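Local coordinates for UL37 (Suid herpesvirus 1, PDB 4K70), which serves as an inner tegument protein of the herpesvirus particle, probably contributing to control of viral trafficking, and is represented here by its metal-binding N-terminal half, at residues Gly61-Ala65 with His462-Arg466; Phe134-Leu138 with Arg182-Gln186; Leu353-Leu358 with Val371-Val376. All blocks are in the same frame, centred on the assembly; numbering follows the deposited sequence.

Interaction 1 (Gly61-Ala65 with His462-Arg466)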
ATOM      1  N   GLY A  61      22.832 -39.259   8.778  1.00 46.41           N
ATOM      2  CA  GLY A  61      23.888 -38.584   8.040  1.00 47.22           C
ATOM      3  C   GLY A  61      23.441 -38.079   6.684  1.00 46.81           C
ATOM      4  O   GLY A  61      24.258 -37.804   5.811  1.00 47.62           O
ATOM      5  N   THR A  62      22.135 -37.943   6.501  1.00 43.36           N
ATOM      6  CA  THR A  62      21.611 -37.584   5.191  1.00 46.58           C
ATOM      7  C   THR A  62      21.698 -36.090   4.897  1.00 50.78           C
ATOM      8  O   THR A  62      21.780 -35.248   5.803  1.00 47.07           O
ATOM      9  CB  THR A  62      20.159 -38.028   5.011  1.00 48.36           C
ATOM     10  OG1 THR A  62      19.330 -37.298   5.921  1.00 53.04           O
ATOM     11  CG2 THR A  62      20.022 -39.520   5.273  1.00 52.04           C
ATOM     12  N   CYS A  63      21.670 -35.790   3.605  1.00 45.44           N
ATOM     13  CA  CYS A  63      21.792 -34.444   3.081  1.00 48.71           C
ATOM     14  C   CYS A  63      20.539 -33.629   3.404  1.00 45.48           C
ATOM     15  O   CYS A  63      20.627 -32.447   3.738  1.00 42.78           O
ATOM     16  CB  CYS A  63      22.014 -34.527   1.569  1.00 47.56           C
ATOM     17  SG  CYS A  63      22.068 -32.960   0.717  1.00 58.37           S
ATOM     18  N   GLU A  64      19.380 -34.275   3.298  1.00 46.36           N
ATOM     19  CA  GLU A  64      18.103 -33.676   3.681  1.00 42.12           C
ATOM     20  C   GLU A  64      18.121 -33.212   5.136  1.00 41.19           C
ATOM     21  O   GLU A  64      17.721 -32.088   5.443  1.00 38.51           O
ATOM     22  CB  GLU A  64      16.955 -34.671   3.469  1.00 43.77           C
ATOM     23  CG  GLU A  64      16.636 -34.965   2.002  1.00 50.11           C
ATOM     24  CD  GLU A  64      17.781 -35.660   1.271  1.00 50.33           C
ATOM     25  OE1 GLU A  64      18.595 -36.324   1.943  1.00 51.02           O
ATOM     26  OE2 GLU A  64      17.869 -35.540   0.031  1.00 46.59           O
ATOM     27  N   ALA A  65      18.593 -34.079   6.026  1.00 34.46           N
ATOM     28  CA  ALA A  65      18.694 -33.757   7.447  1.00 39.63           C
ATOM     29  C   ALA A  65      19.651 -32.602   7.710  1.00 38.47           C
ATOM     30  O   ALA A  65      19.412 -31.774   8.590  1.00 35.72           O
ATOM     31  CB  ALA A  65      19.127 -34.984   8.250  1.00 40.53           C
ATOM     32  N   HIS A 462      23.777 -34.416  -6.546  1.00 59.53           N
ATOM     33  CA  HIS A 462      22.338 -34.190  -6.610  1.00 56.89           C
ATOM     34  C   HIS A 462      21.631 -34.850  -5.436  1.00 57.32           C
ATOM     35  O   HIS A 462      21.996 -35.945  -5.004  1.00 57.91           O
ATOM     36  CB  HIS A 462      21.760 -34.713  -7.920  1.00 56.78           C
ATOM     37  CG  HIS A 462      20.300 -34.428  -8.084  1.00 59.97           C
ATOM     38  ND1 HIS A 462      19.765 -33.171  -7.903  1.00 59.93           N
ATOM     39  CD2 HIS A 462      19.265 -35.237  -8.407  1.00 63.09           C
ATOM     40  CE1 HIS A 462      18.461 -33.217  -8.112  1.00 60.25           C
ATOM     41  NE2 HIS A 462      18.131 -34.460  -8.419  1.00 60.73           N
ATOM     42  N   SER A 463      20.616 -34.174  -4.921  1.00 52.77           N
ATOM     43  CA  SER A 463      19.891 -34.674  -3.770  1.00 51.74           C
ATOM     44  C   SER A 463      18.392 -34.576  -3.987  1.00 46.87           C
ATOM     45  O   SER A 463      17.923 -33.804  -4.820  1.00 50.63           O
ATOM     46  CB  SER A 463      20.299 -33.902  -2.511  1.00 53.64           C
ATOM     47  OG  SER A 463      20.119 -32.507  -2.683  1.00 49.63           O
ATOM     48  N   ALA A 464      17.646 -35.385  -3.247  1.00 49.01           N
ATOM     49  CA  ALA A 464      16.195 -35.280  -3.225  1.00 49.34           C
ATOM     50  C   ALA A 464      15.818 -33.943  -2.595  1.00 48.81           C
ATOM     51  O   ALA A 464      14.797 -33.349  -2.934  1.00 49.09           O
ATOM     52  CB  ALA A 464      15.596 -36.427  -2.430  1.00 45.68           C
ATOM     53  N   ALA A 465      16.660 -33.485  -1.671  1.00 47.12           N
ATOM     54  CA  ALA A 465      16.488 -32.191  -1.029  1.00 46.25           C
ATOM     55  C   ALA A 465      16.420 -31.091  -2.079  1.00 46.81           C
ATOM     56  O   ALA A 465      15.528 -30.252  -2.050  1.00 47.70           O
ATOM     57  CB  ALA A 465      17.626 -31.932  -0.057  1.00 45.78           C
ATOM     58  N   ARG A 466      17.364 -31.117  -3.013  1.00 47.36           N
ATOM     59  CA  ARG A 466      17.390 -30.162  -4.112  1.00 49.41           C
ATOM     60  C   ARG A 466      16.090 -30.174  -4.914  1.00 50.24           C
ATOM     61  O   ARG A 466      15.574 -29.127  -5.296  1.00 49.40           O
ATOM     62  CB  ARG A 466      18.575 -30.445  -5.035  1.00 47.42           C
ATOM     63  CG  ARG A 466      18.610 -29.556  -6.264  1.00 50.85           C
ATOM     64  CD  ARG A 466      19.927 -29.696  -7.004  1.00 48.58           C
ATOM     65  NE  ARG A 466      21.069 -29.293  -6.184  1.00 44.58           N
ATOM     66  CZ  ARG A 466      21.671 -28.110  -6.264  1.00 42.89           C
ATOM     67  NH1 ARG A 466      21.251 -27.203  -7.136  1.00 47.32           N
ATOM     68  NH2 ARG A 466      22.704 -27.835  -5.481  1.00 42.08           N
TER

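Interaction 2 (Phe134-Leu138 with Arg182-Gln186)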
ATOM      1  N   PHE A 134      11.359  -1.738   9.979  1.00 25.52           N
ATOM      2  CA  PHE A 134       9.902  -1.698  10.035  1.00 26.08           C
ATOM      3  C   PHE A 134       9.496  -0.603  11.011  1.00 27.27           C
ATOM      4  O   PHE A 134       8.729   0.288  10.659  1.00 28.46           O
ATOM      5  CB  PHE A 134       9.339  -3.055  10.452  1.00 22.15           C
ATOM      6  CG  PHE A 134       7.852  -3.066  10.674  1.00 26.39           C
ATOM      7  CD1 PHE A 134       7.325  -2.775  11.922  1.00 26.73           C
ATOM      8  CD2 PHE A 134       6.981  -3.379   9.634  1.00 24.53           C
ATOM      9  CE1 PHE A 134       5.950  -2.790  12.130  1.00 29.42           C
ATOM     10  CE2 PHE A 134       5.613  -3.397   9.829  1.00 22.78           C
ATOM     11  CZ  PHE A 134       5.095  -3.105  11.081  1.00 23.76           C
ATOM     12  N   ASP A 135      10.045  -0.656  12.220  1.00 27.67           N
ATOM     13  CA  ASP A 135       9.733   0.341  13.239  1.00 30.92           C
ATOM     14  C   ASP A 135      10.037   1.761  12.773  1.00 31.00           C
ATOM     15  O   ASP A 135       9.254   2.676  13.007  1.00 31.16           O
ATOM     16  CB  ASP A 135      10.462   0.041  14.556  1.00 33.05           C
ATOM     17  CG  ASP A 135       9.823  -1.105  15.335  1.00 34.19           C
ATOM     18  OD1 ASP A 135       8.598  -1.329  15.193  1.00 34.27           O
ATOM     19  OD2 ASP A 135      10.547  -1.783  16.091  1.00 39.07           O
ATOM     20  N   GLU A 136      11.172   1.952  12.112  1.00 28.23           N
ATOM     21  CA  GLU A 136      11.500   3.270  11.586  1.00 31.40           C
ATOM     22  C   GLU A 136      10.475   3.736  10.549  1.00 34.75           C
ATOM     23  O   GLU A 136      10.092   4.903  10.536  1.00 38.07           O
ATOM     24  CB  GLU A 136      12.912   3.285  10.989  1.00 36.70           C
ATOM     25  CG  GLU A 136      13.562   4.666  10.992  1.00 42.32           C
ATOM     26  CD  GLU A 136      15.042   4.608  10.645  1.00 53.61           C
ATOM     27  OE1 GLU A 136      15.691   3.600  11.002  1.00 55.32           O
ATOM     28  OE2 GLU A 136      15.550   5.563  10.011  1.00 57.56           O
ATOM     29  N   ALA A 137      10.030   2.826   9.685  1.00 33.58           N
ATOM     30  CA  ALA A 137       9.049   3.176   8.649  1.00 32.00           C
ATOM     31  C   ALA A 137       7.720   3.668   9.232  1.00 36.76           C
ATOM     32  O   ALA A 137       7.030   4.473   8.613  1.00 35.89           O
ATOM     33  CB  ALA A 137       8.805   1.987   7.716  1.00 28.47           C
ATOM     34  N   LEU A 138       7.357   3.170  10.412  1.00 33.82           N
ATOM     35  CA  LEU A 138       6.075   3.527  11.028  1.00 37.68           C
ATOM     36  C   LEU A 138       6.162   4.713  11.974  1.00 41.03           C
ATOM     37  O   LEU A 138       5.163   5.119  12.551  1.00 42.24           O
ATOM     38  CB  LEU A 138       5.496   2.342  11.799  1.00 36.51           C
ATOM     39  CG  LEU A 138       4.958   1.182  10.972  1.00 35.64           C
ATOM     40  CD1 LEU A 138       4.619   0.035  11.899  1.00 35.49           C
ATOM     41  CD2 LEU A 138       3.734   1.613  10.190  1.00 32.91           C
ATOM     42  N   ARG A 182       2.091  -4.798   3.525  1.00 21.58           N
ATOM     43  CA  ARG A 182       0.668  -4.436   3.529  1.00 24.29           C
ATOM     44  C   ARG A 182       0.316  -3.503   4.683  1.00 24.65           C
ATOM     45  O   ARG A 182      -0.402  -2.511   4.511  1.00 26.21           O
ATOM     46  CB  ARG A 182      -0.197  -5.691   3.600  1.00 25.43           C
ATOM     47  CG  ARG A 182      -1.701  -5.416   3.777  1.00 30.56           C
ATOM     48  CD  ARG A 182      -2.451  -6.732   3.882  1.00 37.22           C
ATOM     49  NE  ARG A 182      -3.707  -6.627   4.621  1.00 45.35           N
ATOM     50  CZ  ARG A 182      -4.910  -6.526   4.060  1.00 50.87           C
ATOM     51  NH1 ARG A 182      -5.028  -6.499   2.735  1.00 50.11           N
ATOM     52  NH2 ARG A 182      -5.996  -6.438   4.825  1.00 45.53           N
ATOM     53  N   TYR A 183       0.835  -3.821   5.863  1.00 26.45           N
ATOM     54  CA  TYR A 183       0.582  -3.032   7.055  1.00 22.15           C
ATOM     55  C   TYR A 183       1.163  -1.638   6.950  1.00 22.32           C
ATOM     56  O   TYR A 183       0.525  -0.661   7.342  1.00 21.77           O
ATOM     57  CB  TYR A 183       1.166  -3.738   8.290  1.00 23.41           C
ATOM     58  CG  TYR A 183       0.772  -3.104   9.606  1.00 25.39           C
ATOM     59  CD1 TYR A 183      -0.407  -3.486  10.261  1.00 26.68           C
ATOM     60  CD2 TYR A 183       1.562  -2.118  10.195  1.00 24.21           C
ATOM     61  CE1 TYR A 183      -0.776  -2.916  11.463  1.00 25.41           C
ATOM     62  CE2 TYR A 183       1.194  -1.535  11.404  1.00 26.83           C
ATOM     63  CZ  TYR A 183       0.028  -1.942  12.032  1.00 29.78           C
ATOM     64  OH  TYR A 183      -0.343  -1.375  13.234  1.00 29.97           O
ATOM     65  N   VAL A 184       2.395  -1.540   6.453  1.00 20.60           N
ATOM     66  CA  VAL A 184       3.049  -0.245   6.352  1.00 21.56           C
ATOM     67  C   VAL A 184       2.309   0.671   5.388  1.00 23.00           C
ATOM     68  O   VAL A 184       2.106   1.847   5.680  1.00 27.95           O
ATOM     69  CB  VAL A 184       4.516  -0.387   5.878  1.00 23.94           C
ATOM     70  CG1 VAL A 184       5.101   0.975   5.559  1.00 23.54           C
ATOM     71  CG2 VAL A 184       5.337  -1.078   6.959  1.00 21.90           C
ATOM     72  N   ALA A 185       1.931   0.118   4.240  1.00 20.84           N
ATOM     73  CA  ALA A 185       1.212   0.856   3.198  1.00 25.65           C
ATOM     74  C   ALA A 185      -0.114   1.379   3.758  1.00 25.92           C
ATOM     75  O   ALA A 185      -0.414   2.569   3.680  1.00 23.15           O
ATOM     76  CB  ALA A 185       0.968  -0.040   2.007  1.00 22.02           C
ATOM     77  N   GLN A 186      -0.883   0.483   4.365  1.00 28.53           N
ATOM     78  CA  GLN A 186      -2.180   0.846   4.931  1.00 28.50           C
ATOM     79  C   GLN A 186      -2.089   1.962   5.985  1.00 29.51           C
ATOM     80  O   GLN A 186      -3.032   2.726   6.165  1.00 33.47           O
ATOM     81  CB  GLN A 186      -2.863  -0.399   5.492  1.00 29.10           C
ATOM     82  CG  GLN A 186      -4.019  -0.124   6.434  1.00 37.35           C
ATOM     83  CD  GLN A 186      -4.487  -1.377   7.166  1.00 43.21           C
ATOM     84  OE1 GLN A 186      -3.690  -2.294   7.441  1.00 40.41           O
ATOM     85  NE2 GLN A 186      -5.783  -1.420   7.495  1.00 35.02           N
TER

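Interaction 3 (Leu353-Leu358 with Val371-Val376)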
ATOM      1  N   LEU A 353     -17.039  14.642 -10.493  1.00 21.85           N
ATOM      2  CA  LEU A 353     -16.818  15.121 -11.860  1.00 19.35           C
ATOM      3  C   LEU A 353     -16.909  13.984 -12.879  1.00 21.84           C
ATOM      4  O   LEU A 353     -17.372  14.183 -13.993  1.00 20.14           O
ATOM      5  CB  LEU A 353     -15.493  15.863 -11.947  1.00 20.17           C
ATOM      6  CG  LEU A 353     -15.541  17.183 -11.173  1.00 21.65           C
ATOM      7  CD1 LEU A 353     -14.167  17.819 -11.149  1.00 16.65           C
ATOM      8  CD2 LEU A 353     -16.574  18.133 -11.806  1.00 22.89           C
ATOM      9  N   GLU A 354     -16.486  12.784 -12.490  1.00 21.23           N
ATOM     10  CA  GLU A 354     -16.697  11.593 -13.314  1.00 19.70           C
ATOM     11  C   GLU A 354     -18.182  11.401 -13.627  1.00 26.20           C
ATOM     12  O   GLU A 354     -18.583  11.311 -14.791  1.00 23.73           O
ATOM     13  CB  GLU A 354     -16.156  10.353 -12.602  1.00 22.74           C
ATOM     14  CG  GLU A 354     -16.441   9.046 -13.317  1.00 27.39           C
ATOM     15  CD  GLU A 354     -15.774   7.845 -12.654  1.00 33.88           C
ATOM     16  OE1 GLU A 354     -14.709   8.014 -12.006  1.00 34.47           O
ATOM     17  OE2 GLU A 354     -16.310   6.722 -12.791  1.00 36.44           O
ATOM     18  N   ARG A 355     -18.998  11.338 -12.581  1.00 26.17           N
ATOM     19  CA  ARG A 355     -20.454  11.255 -12.745  1.00 23.72           C
ATOM     20  C   ARG A 355     -21.005  12.356 -13.665  1.00 24.05           C
ATOM     21  O   ARG A 355     -21.738  12.079 -14.614  1.00 26.62           O
ATOM     22  CB  ARG A 355     -21.108  11.317 -11.364  1.00 25.89           C
ATOM     23  CG  ARG A 355     -22.554  10.851 -11.312  1.00 39.82           C
ATOM     24  CD  ARG A 355     -22.808  10.059 -10.018  1.00 44.90           C
ATOM     25  NE  ARG A 355     -22.104  10.619  -8.859  1.00 45.51           N
ATOM     26  CZ  ARG A 355     -21.269   9.941  -8.070  1.00 47.01           C
ATOM     27  NH1 ARG A 355     -21.010   8.650  -8.282  1.00 44.71           N
ATOM     28  NH2 ARG A 355     -20.688  10.558  -7.051  1.00 45.46           N
ATOM     29  N   ALA A 356     -20.626  13.601 -13.403  1.00 23.40           N
ATOM     30  CA  ALA A 356     -21.159  14.733 -14.152  1.00 23.82           C
ATOM     31  C   ALA A 356     -20.798  14.681 -15.635  1.00 26.89           C
ATOM     32  O   ALA A 356     -21.628  14.963 -16.499  1.00 21.97           O
ATOM     33  CB  ALA A 356     -20.670  16.032 -13.546  1.00 24.37           C
ATOM     34  N   VAL A 357     -19.547  14.347 -15.940  1.00 21.75           N
ATOM     35  CA  VAL A 357     -19.118  14.313 -17.327  1.00 20.59           C
ATOM     36  C   VAL A 357     -19.650  13.077 -18.041  1.00 22.34           C
ATOM     37  O   VAL A 357     -20.141  13.177 -19.161  1.00 21.51           O
ATOM     38  CB  VAL A 357     -17.571  14.343 -17.450  1.00 21.94           C
ATOM     39  CG1 VAL A 357     -17.161  14.021 -18.871  1.00 20.62           C
ATOM     40  CG2 VAL A 357     -17.036  15.693 -17.027  1.00 21.10           C
ATOM     41  N   LEU A 358     -19.551  11.908 -17.403  1.00 21.09           N
ATOM     42  CA  LEU A 358     -19.971  10.679 -18.077  1.00 22.85           C
ATOM     43  C   LEU A 358     -21.489  10.666 -18.322  1.00 27.51           C
ATOM     44  O   LEU A 358     -21.978  10.002 -19.238  1.00 29.89           O
ATOM     45  CB  LEU A 358     -19.539   9.430 -17.303  1.00 24.22           C
ATOM     46  CG  LEU A 358     -18.035   9.134 -17.341  1.00 28.97           C
ATOM     47  CD1 LEU A 358     -17.707   7.821 -16.608  1.00 27.49           C
ATOM     48  CD2 LEU A 358     -17.544   9.108 -18.770  1.00 22.74           C
ATOM     49  N   VAL A 371     -11.719  17.103 -18.430  1.00 20.43           N
ATOM     50  CA  VAL A 371     -12.254  16.981 -17.063  1.00 22.50           C
ATOM     51  C   VAL A 371     -12.611  15.532 -16.755  1.00 21.35           C
ATOM     52  O   VAL A 371     -12.301  15.010 -15.678  1.00 19.95           O
ATOM     53  CB  VAL A 371     -13.519  17.831 -16.862  1.00 24.54           C
ATOM     54  CG1 VAL A 371     -14.062  17.630 -15.447  1.00 17.36           C
ATOM     55  CG2 VAL A 371     -13.243  19.317 -17.137  1.00 22.03           C
ATOM     56  N   GLY A 372     -13.272  14.874 -17.703  1.00 21.05           N
ATOM     57  CA  GLY A 372     -13.692  13.501 -17.480  1.00 19.47           C
ATOM     58  C   GLY A 372     -12.524  12.541 -17.363  1.00 19.18           C
ATOM     59  O   GLY A 372     -12.496  11.682 -16.479  1.00 19.87           O
ATOM     60  N   CYS A 373     -11.579  12.650 -18.291  1.00 18.87           N
ATOM     61  CA  CYS A 373     -10.356  11.859 -18.220  1.00 20.61           C
ATOM     62  C   CYS A 373      -9.643  12.037 -16.886  1.00 21.40           C
ATOM     63  O   CYS A 373      -9.262  11.064 -16.245  1.00 20.79           O
ATOM     64  CB  CYS A 373      -9.412  12.244 -19.367  1.00 19.33           C
ATOM     65  SG  CYS A 373      -9.931  11.496 -20.945  1.00 22.49           S
ATOM     66  N   THR A 374      -9.446  13.281 -16.474  1.00 20.44           N
ATOM     67  CA  THR A 374      -8.767  13.543 -15.214  1.00 20.03           C
ATOM     68  C   THR A 374      -9.519  12.920 -14.037  1.00 19.92           C
ATOM     69  O   THR A 374      -8.908  12.344 -13.125  1.00 17.96           O
ATOM     70  CB  THR A 374      -8.584  15.059 -14.990  1.00 21.02           C
ATOM     71  OG1 THR A 374      -7.885  15.622 -16.104  1.00 22.67           O
ATOM     72  CG2 THR A 374      -7.780  15.328 -13.705  1.00 19.88           C
ATOM     73  N   ALA A 375     -10.847  13.009 -14.065  1.00 19.28           N
ATOM     74  CA  ALA A 375     -11.652  12.514 -12.956  1.00 19.22           C
ATOM     75  C   ALA A 375     -11.722  10.993 -12.948  1.00 22.83           C
ATOM     76  O   ALA A 375     -11.663  10.367 -11.884  1.00 20.66           O
ATOM     77  CB  ALA A 375     -13.056  13.116 -12.984  1.00 20.55           C
ATOM     78  N   VAL A 376     -11.831  10.383 -14.123  1.00 19.87           N
ATOM     79  CA  VAL A 376     -11.832   8.915 -14.187  1.00 19.47           C
ATOM     80  C   VAL A 376     -10.491   8.301 -13.730  1.00 24.68           C
ATOM     81  O   VAL A 376     -10.446   7.401 -12.886  1.00 20.68           O
ATOM     82  CB  VAL A 376     -12.159   8.413 -15.601  1.00 18.78           C
ATOM     83  CG1 VAL A 376     -11.916   6.926 -15.692  1.00 20.22           C
ATOM     84  CG2 VAL A 376     -13.608   8.751 -15.975  1.00 23.62           C
TER
HETATM   85  O   HOH W   1     -12.610   6.445 -11.424  1.00 25.81           O

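Interaction 1 (Gly61-Ala65 with His462-Arg466)
Glu64 reaches over the first turn of the helix that starts at Ala464, with carboxylate oxygen OE2 against the backbone and methyl groups of Ala464 and Ala465. Ala465 N donates a hydrogen bond to Glu64 OE2 at 2.9 Å, with an N-H...O angle of 137°; the same OE2 lies 3.5 Å from Ala464 CB and 3.6 Å from Ala465 CB. Amides in a helix's first turn have no backbone acceptor one turn earlier, so an acid from another helix is a fitting partner here. Next to it in the chain, Cys63 puts SG 3.8 Å from Ser463 CB. Two helix N termini thus meet, each with its own N-cap: Ser463 OG accepts from Arg466 N at 3.1 Å, and Thr62 OG1 takes a weak bond from Ala65 N at 3.3 Å. Ser463 OG also hydrogen-bonds Glu455. In the surrounding helical bundle, Leu28 of helix 20-32 touches both Glu64 and Ala464, while helix 438-458 packs Ala454 on Cys63 and Val451 on Ser463.

Interaction 2 (Phe134-Leu138 with Arg182-Gln186)
The flat side chain of Tyr183 fits across two bumps set one helical turn apart, Phe134 and Leu138. Its CD2 comes 3.8 Å from Phe134 CZ and its CE2 3.8 Å from Leu138 CD1, so one side of the tyrosine ring meets both; the leucine methyl sits at the ring edge, near its plane. The main bump from the second helix is Val184, which sits in the hollow between Phe134, Ala137 and Leu138. Val184 CG2 approaches closest, 3.7 Å from Phe134 CE2, while Val184 CG1 lies more loosely over the short Ala137, 4.4 Å from Ala137 CB. This is apolar helix-helix packing at the C-terminal end of helix 120-137 against the C-terminal half of helix 175-188, and it borders a metal site: Tyr183 touches Asp85, a calcium ligand in this structure, and Phe134 stacks on Trp84 in the same loop. The other branch of Leu138 reaches in beside the second helix's backbone, its CD2 4.3 Å from Val184 CA.

Interaction 3 (Leu353-Leu358 with Val371-Val376)
Helices 347-358 and 366-385 follow one another as an alpha-alpha hairpin, and here they run roughly antiparallel: the axes of the two short segments make an angle of 142° and approach to 8.4 Å. Glu354, Val376 and Val371 give up the most surface. Val371 packs along one flank, against Leu353 and Val357, its CG1 4.2 Å from Leu353 CB and 3.9 Å from Val357 CG2. Along the other flank, Val376 CG2 meets the aliphatic part of Glu354 at CG, 3.9 Å away, and Leu358 CD1 at 4.3 Å. Small residues let the backbones close up between them. Ala375 CB lies 3.5 Å from Glu354 N, and Gly372 CA is 3.8 Å from Val357 CG1; a beta carbon on Gly372 would clash with that methyl. Tyr409 of helix 405-409 leans on both Leu358 and Val376, and its hydroxyl hydrogen-bonds Glu354 OE2. The other carboxylate oxygen faces the partner helix, where a single water bridges the Glu354 carboxylate to the partner backbone, donating to Glu354 OE1 at 2.7 Å and to Val376 O at 2.8 Å.

How the interactions relate
Starting from the N terminus, helix 63-78 supplies the first half of interaction 1, whose partner comes only after another 396 residues, at the start of helix 464-481. Everything else nests inside that long loop. Interaction 2 closes first, joining helices 120-137 and 175-188 across 43 residues near the centre of the chain. Interaction 3 follows in series, closing a short loop between the consecutive helices 347-358 and 366-385, with 12 residues between the segments, five of them helical. No loops cross. Interactions 1 and 3 lie on opposite sides of the chain's centre, their own centres 61 Å apart. Interaction 1 brings the last modelled helix, 464-481, back beside helix 63-78.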